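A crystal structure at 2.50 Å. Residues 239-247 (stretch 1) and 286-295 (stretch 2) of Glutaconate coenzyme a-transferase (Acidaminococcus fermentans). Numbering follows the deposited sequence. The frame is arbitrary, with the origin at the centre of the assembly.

Stretch 1, residues 239-247: LAPYGAHPS
Stretch 2 (286-295) DHDEYLNKLG

Stretch 2 is a short helix, residues 287-294, that lies against an irregular loop formed by stretch 1. The two belong to one chain, and together they bury 327 Å². Two overlapping beta turns shape the loop. The first is type II, from Ala240 to Gly243, closed by Gly243 N to Ala240 O at 2.9 Å. Pro241 (phi/psi -57/130) and Tyr242 (59/25) occupy its corners. The second is type I, from Tyr242 to His245, closed by His245 N to Tyr242 O at 2.8 Å. A cis peptide bond precedes Pro246. Ser247 then folds back: its N lies 2.7 Å and its OG 2.5 Å from Ala244 O, and both donate to it. Two pairs set the register. Ala240 CA lies 7.3 Å from His287 CA. Tyr242 CA lies 8.1 Å from Leu291 CA. Both stretches advance in roughly the same sense from one pair to the next.

Asp286 caps the helix. With chi1 at 55° (p), its OD1 accepts from Glu289 N at 3.2 Å, satisfying an amide that the first turn leaves free. Asp286 itself does not touch the loop.

His287 points toward the loop, with chi1 t (-169°) and chi2 65°. Its NE2 donates to Pro241 O at 3.0 Å, with an N-H...acceptor angle of 155°. The carbonyl lies near the ring plane, where the N-H is directed. This bond ties the first turn to the start of the helix. Gly243 CA sits 3.9 Å from His287 NE2, and Ala240 CB lies 4.3 Å from His287 CD2. A CB on Gly243 would clash with Ala240 O.

Asp288 and Glu289 make no contact with stretch 1. Both have chi1 in m.

Tyr290 points toward the loop, with chi1 t (178°) and chi2 83°. Its OH meets His245 ND1 at 2.9 Å in a hydrogen bond. His245 has chi1 t and chi2 -71°. The two rings are oblique, with centroids 5.6 Å apart and planes at 74°. A water adds a second link: it lies 2.8 Å from Tyr290 OH and donates to His245 O at 3.2 Å.

Leu291, one helical turn after His287, has chi1 m (-64°) and chi2 t (-179°). Its CD2 lies 3.6 Å from Pro241 O and 4.1 Å from Tyr242 CB. Its CD1 lies 4.3 Å from Pro241 CB. The latter two are apolar contacts against the first turn. Leu291 N donates to His287 O at 3.0 Å, a regular helical bond.

Asn292 (chi1 m) and Lys293 (chi1 t) do not reach the loop.

Leu294 returns to the contact with chi1 m (-74°) and chi2 t (176°). Its CD1 lies over one face of the His245 ring, 3.8 Å from the centroid and 14° off the normal. This is a CH-pi contact. His245 thus meets Tyr290 OH at its edge and Leu294 over a face.

Gly295 leaves helical geometry at phi/psi 98/147. Its N still donates to Leu291 O at 2.9 Å. A CB at these angles would jam against the preceding carbonyl oxygen.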

ATOM      1  N   LEU A 239      -0.415 -24.685  -5.974  1.00 16.90           N
ATOM      2  CA  LEU A 239      -0.701 -24.042  -4.681  1.00 17.35           C
ATOM      3  C   LEU A 239      -0.076 -24.872  -3.563  1.00 13.46           C
ATOM      4  O   LEU A 239      -0.471 -26.000  -3.349  1.00 18.15           O
ATOM      5  CB  LEU A 239      -2.214 -23.926  -4.460  1.00 16.35           C
ATOM      6  CG  LEU A 239      -2.704 -23.084  -3.269  1.00 21.31           C
ATOM      7  CD1 LEU A 239      -1.953 -21.768  -3.183  1.00 18.81           C
ATOM      8  CD2 LEU A 239      -4.207 -22.807  -3.374  1.00 20.03           C
ATOM      9  N   ALA A 240       0.941 -24.346  -2.905  1.00 12.10           N
ATOM     10  CA  ALA A 240       1.598 -25.058  -1.823  1.00 10.75           C
ATOM     11  C   ALA A 240       1.981 -24.157  -0.644  1.00 12.88           C
ATOM     12  O   ALA A 240       3.111 -23.645  -0.589  1.00 11.47           O
ATOM     13  CB  ALA A 240       2.796 -25.765  -2.323  1.00  4.15           C
ATOM     14  N   PRO A 241       1.028 -23.932   0.298  1.00 12.61           N
ATOM     15  CA  PRO A 241       1.183 -23.114   1.505  1.00 13.40           C
ATOM     16  C   PRO A 241       2.334 -23.608   2.356  1.00 15.81           C
ATOM     17  O   PRO A 241       2.385 -24.779   2.698  1.00 19.60           O
ATOM     18  CB  PRO A 241      -0.139 -23.312   2.212  1.00 12.50           C
ATOM     19  CG  PRO A 241      -1.095 -23.367   1.070  1.00 14.64           C
ATOM     20  CD  PRO A 241      -0.388 -24.296   0.111  1.00 11.85           C
ATOM     21  N   TYR A 242       3.214 -22.688   2.748  1.00 16.51           N
ATOM     22  CA  TYR A 242       4.409 -22.986   3.533  1.00 16.72           C
ATOM     23  C   TYR A 242       5.285 -23.966   2.780  1.00 19.19           C
ATOM     24  O   TYR A 242       6.090 -24.678   3.389  1.00 22.69           O
ATOM     25  CB  TYR A 242       4.081 -23.555   4.925  1.00 15.65           C
ATOM     26  CG  TYR A 242       3.271 -22.637   5.793  1.00 10.35           C
ATOM     27  CD1 TYR A 242       1.886 -22.629   5.684  1.00 12.24           C
ATOM     28  CD2 TYR A 242       3.878 -21.746   6.695  1.00 11.50           C
ATOM     29  CE1 TYR A 242       1.096 -21.760   6.437  1.00 11.71           C
ATOM     30  CE2 TYR A 242       3.086 -20.855   7.467  1.00 13.05           C
ATOM     31  CZ  TYR A 242       1.686 -20.882   7.316  1.00 13.27           C
ATOM     32  OH  TYR A 242       0.834 -20.033   7.992  1.00 22.16           O
ATOM     33  N   GLY A 243       5.140 -23.977   1.453  1.00 17.78           N
ATOM     34  CA  GLY A 243       5.930 -24.859   0.617  1.00 13.89           C
ATOM     35  C   GLY A 243       7.433 -24.693   0.744  1.00 12.82           C
ATOM     36  O   GLY A 243       8.191 -25.511   0.216  1.00 15.90           O
ATOM     37  N   ALA A 244       7.880 -23.638   1.419  1.00 12.17           N
ATOM     38  CA  ALA A 244       9.315 -23.402   1.585  1.00 13.05           C
ATOM     39  C   ALA A 244       9.771 -23.938   2.910  1.00 14.63           C
ATOM     40  O   ALA A 244      10.963 -23.998   3.174  1.00 13.27           O
ATOM     41  CB  ALA A 244       9.638 -21.904   1.498  1.00 13.09           C
ATOM     42  N   HIS A 245       8.815 -24.339   3.746  1.00 16.67           N
ATOM     43  CA  HIS A 245       9.132 -24.844   5.072  1.00 18.50           C
ATOM     44  C   HIS A 245      10.075 -26.013   4.945  1.00 17.23           C
ATOM     45  O   HIS A 245       9.864 -26.889   4.107  1.00 20.19           O
ATOM     46  CB  HIS A 245       7.854 -25.247   5.813  1.00 21.91           C
ATOM     47  CG  HIS A 245       8.099 -25.770   7.194  1.00 24.86           C
ATOM     48  ND1 HIS A 245       8.687 -26.993   7.435  1.00 26.97           N
ATOM     49  CD2 HIS A 245       7.845 -25.232   8.408  1.00 28.67           C
ATOM     50  CE1 HIS A 245       8.791 -27.185   8.737  1.00 27.61           C
ATOM     51  NE2 HIS A 245       8.284 -26.133   9.349  1.00 30.72           N
ATOM     52  N   PRO A 246      11.086 -26.093   5.817  1.00 15.86           N
ATOM     53  CA  PRO A 246      11.495 -25.241   6.941  1.00 18.31           C
ATOM     54  C   PRO A 246      12.251 -23.931   6.652  1.00 19.79           C
ATOM     55  O   PRO A 246      12.878 -23.391   7.560  1.00 19.22           O
ATOM     56  CB  PRO A 246      12.441 -26.165   7.701  1.00 20.02           C
ATOM     57  CG  PRO A 246      13.184 -26.807   6.600  1.00 15.10           C
ATOM     58  CD  PRO A 246      12.018 -27.225   5.692  1.00 16.21           C
ATOM     59  N   SER A 247      12.268 -23.445   5.416  1.00 19.70           N
ATOM     60  CA  SER A 247      13.018 -22.229   5.139  1.00 16.39           C
ATOM     61  C   SER A 247      12.120 -21.001   5.154  1.00 16.47           C
ATOM     62  O   SER A 247      10.880 -21.119   5.085  1.00 14.42           O
ATOM     63  CB  SER A 247      13.768 -22.359   3.818  1.00 13.98           C
ATOM     64  OG  SER A 247      12.871 -22.396   2.735  1.00 11.06           O
ATOM     65  N   ASP A 286       0.847 -36.514   0.438  1.00 21.53           N
ATOM     66  CA  ASP A 286       0.934 -35.215  -0.216  1.00 20.03           C
ATOM     67  C   ASP A 286       1.311 -34.126   0.775  1.00 19.74           C
ATOM     68  O   ASP A 286       1.433 -34.395   1.975  1.00 18.12           O
ATOM     69  CB  ASP A 286      -0.385 -34.876  -0.901  1.00 18.23           C
ATOM     70  CG  ASP A 286      -1.548 -34.923   0.034  1.00 15.63           C
ATOM     71  OD1 ASP A 286      -1.311 -35.040   1.245  1.00 16.86           O
ATOM     72  OD2 ASP A 286      -2.708 -34.823  -0.431  1.00 18.49           O
ATOM     73  N   HIS A 287       1.464 -32.902   0.268  1.00 20.14           N
ATOM     74  CA  HIS A 287       1.865 -31.754   1.078  1.00 18.40           C
ATOM     75  C   HIS A 287       0.888 -31.442   2.221  1.00 18.22           C
ATOM     76  O   HIS A 287       1.305 -31.081   3.324  1.00 17.93           O
ATOM     77  CB  HIS A 287       2.090 -30.518   0.199  1.00 14.44           C
ATOM     78  CG  HIS A 287       2.747 -29.387   0.925  1.00 13.48           C
ATOM     79  ND1 HIS A 287       4.033 -29.463   1.415  1.00  8.95           N
ATOM     80  CD2 HIS A 287       2.313 -28.133   1.201  1.00 13.53           C
ATOM     81  CE1 HIS A 287       4.360 -28.305   1.959  1.00 11.38           C
ATOM     82  NE2 HIS A 287       3.335 -27.480   1.842  1.00  9.58           N
ATOM     83  N   ASP A 288      -0.405 -31.565   1.964  1.00 14.03           N
ATOM     84  CA  ASP A 288      -1.358 -31.332   3.010  1.00 15.17           C
ATOM     85  C   ASP A 288      -0.963 -32.181   4.227  1.00 19.26           C
ATOM     86  O   ASP A 288      -0.812 -31.651   5.316  1.00 24.53           O
ATOM     87  CB  ASP A 288      -2.763 -31.661   2.515  1.00 12.48           C
ATOM     88  CG  ASP A 288      -3.394 -30.499   1.766  1.00 12.93           C
ATOM     89  OD1 ASP A 288      -2.716 -29.472   1.571  1.00 15.42           O
ATOM     90  OD2 ASP A 288      -4.581 -30.576   1.408  1.00 13.89           O
ATOM     91  N   GLU A 289      -0.679 -33.464   4.011  1.00 20.03           N
ATOM     92  CA  GLU A 289      -0.270 -34.374   5.075  1.00 19.04           C
ATOM     93  C   GLU A 289       0.915 -33.848   5.847  1.00 18.55           C
ATOM     94  O   GLU A 289       1.052 -34.103   7.049  1.00 20.57           O
ATOM     95  CB  GLU A 289       0.101 -35.746   4.512  1.00 20.64           C
ATOM     96  CG  GLU A 289      -1.068 -36.489   3.942  1.00 21.26           C
ATOM     97  CD  GLU A 289      -1.050 -37.966   4.256  1.00 24.21           C
ATOM     98  OE1 GLU A 289       0.027 -38.516   4.584  1.00 25.09           O
ATOM     99  OE2 GLU A 289      -2.140 -38.576   4.181  1.00 26.76           O
ATOM    100  N   TYR A 290       1.810 -33.178   5.143  1.00 15.66           N
ATOM    101  CA  TYR A 290       2.992 -32.614   5.771  1.00 15.67           C
ATOM    102  C   TYR A 290       2.550 -31.478   6.712  1.00 17.00           C
ATOM    103  O   TYR A 290       2.978 -31.404   7.868  1.00 19.00           O
ATOM    104  CB  TYR A 290       3.941 -32.102   4.685  1.00  7.05           C
ATOM    105  CG  TYR A 290       5.208 -31.432   5.177  1.00  6.57           C
ATOM    106  CD1 TYR A 290       6.313 -32.182   5.541  1.00  2.00           C
ATOM    107  CD2 TYR A 290       5.323 -30.034   5.212  1.00  5.83           C
ATOM    108  CE1 TYR A 290       7.494 -31.581   5.916  1.00  2.00           C
ATOM    109  CE2 TYR A 290       6.514 -29.427   5.595  1.00  2.00           C
ATOM    110  CZ  TYR A 290       7.591 -30.209   5.942  1.00  2.00           C
ATOM    111  OH  TYR A 290       8.778 -29.622   6.325  1.00  2.00           O
ATOM    112  N   LEU A 291       1.654 -30.627   6.229  1.00 16.57           N
ATOM    113  CA  LEU A 291       1.166 -29.494   7.020  1.00 16.49           C
ATOM    114  C   LEU A 291       0.447 -29.974   8.267  1.00 18.83           C
ATOM    115  O   LEU A 291       0.699 -29.490   9.383  1.00 22.26           O
ATOM    116  CB  LEU A 291       0.240 -28.603   6.182  1.00  7.33           C
ATOM    117  CG  LEU A 291       0.941 -27.939   4.991  1.00  6.65           C
ATOM    118  CD1 LEU A 291      -0.039 -27.072   4.249  1.00  9.01           C
ATOM    119  CD2 LEU A 291       2.162 -27.121   5.439  1.00  4.84           C
ATOM    120  N   ASN A 292      -0.417 -30.963   8.088  1.00 16.38           N
ATOM    121  CA  ASN A 292      -1.165 -31.489   9.201  1.00 14.23           C
ATOM    122  C   ASN A 292      -0.269 -32.165  10.231  1.00 15.13           C
ATOM    123  O   ASN A 292      -0.431 -31.970  11.435  1.00 13.08           O
ATOM    124  CB  ASN A 292      -2.283 -32.370   8.690  1.00 10.97           C
ATOM    125  CG  ASN A 292      -3.449 -31.561   8.190  1.00 11.95           C
ATOM    126  OD1 ASN A 292      -3.522 -30.367   8.440  1.00 22.14           O
ATOM    127  ND2 ASN A 292      -4.376 -32.196   7.502  1.00 11.54           N
ATOM    128  N   LYS A 293       0.743 -32.869   9.748  1.00 16.86           N
ATOM    129  CA  LYS A 293       1.686 -33.543  10.627  1.00 17.07           C
ATOM    130  C   LYS A 293       2.290 -32.485  11.527  1.00 16.09           C
ATOM    131  O   LYS A 293       2.377 -32.677  12.731  1.00 21.58           O
ATOM    132  CB  LYS A 293       2.785 -34.219   9.800  1.00 19.16           C
ATOM    133  CG  LYS A 293       3.820 -34.949  10.615  1.00 21.41           C
ATOM    134  CD  LYS A 293       3.921 -36.430  10.232  1.00 19.95           C
ATOM    135  CE  LYS A 293       4.818 -37.180  11.214  1.00 20.98           C
ATOM    136  NZ  LYS A 293       6.195 -36.580  11.250  1.00 21.10           N
ATOM    137  N   LEU A 294       2.693 -31.366  10.936  1.00 15.69           N
ATOM    138  CA  LEU A 294       3.273 -30.249  11.674  1.00 13.01           C
ATOM    139  C   LEU A 294       2.291 -29.668  12.697  1.00 13.54           C
ATOM    140  O   LEU A 294       2.664 -29.412  13.844  1.00 13.20           O
ATOM    141  CB  LEU A 294       3.719 -29.150  10.718  1.00  9.19           C
ATOM    142  CG  LEU A 294       4.980 -29.470   9.929  1.00 11.13           C
ATOM    143  CD1 LEU A 294       5.234 -28.361   8.967  1.00 10.90           C
ATOM    144  CD2 LEU A 294       6.173 -29.661  10.858  1.00  5.29           C
ATOM    145  N   GLY A 295       1.038 -29.476  12.297  1.00 11.29           N
ATOM    146  CA  GLY A 295       0.060 -28.946  13.226  1.00 10.02           C
ATOM    147  C   GLY A 295      -0.119 -27.453  13.047  1.00 11.54           C
ATOM    148  O   GLY A 295       0.854 -26.744  12.753  1.00  7.82           O
TER
HETATM  149  O   HOH W   1      10.426 -30.064   4.152  1.00 37.59           O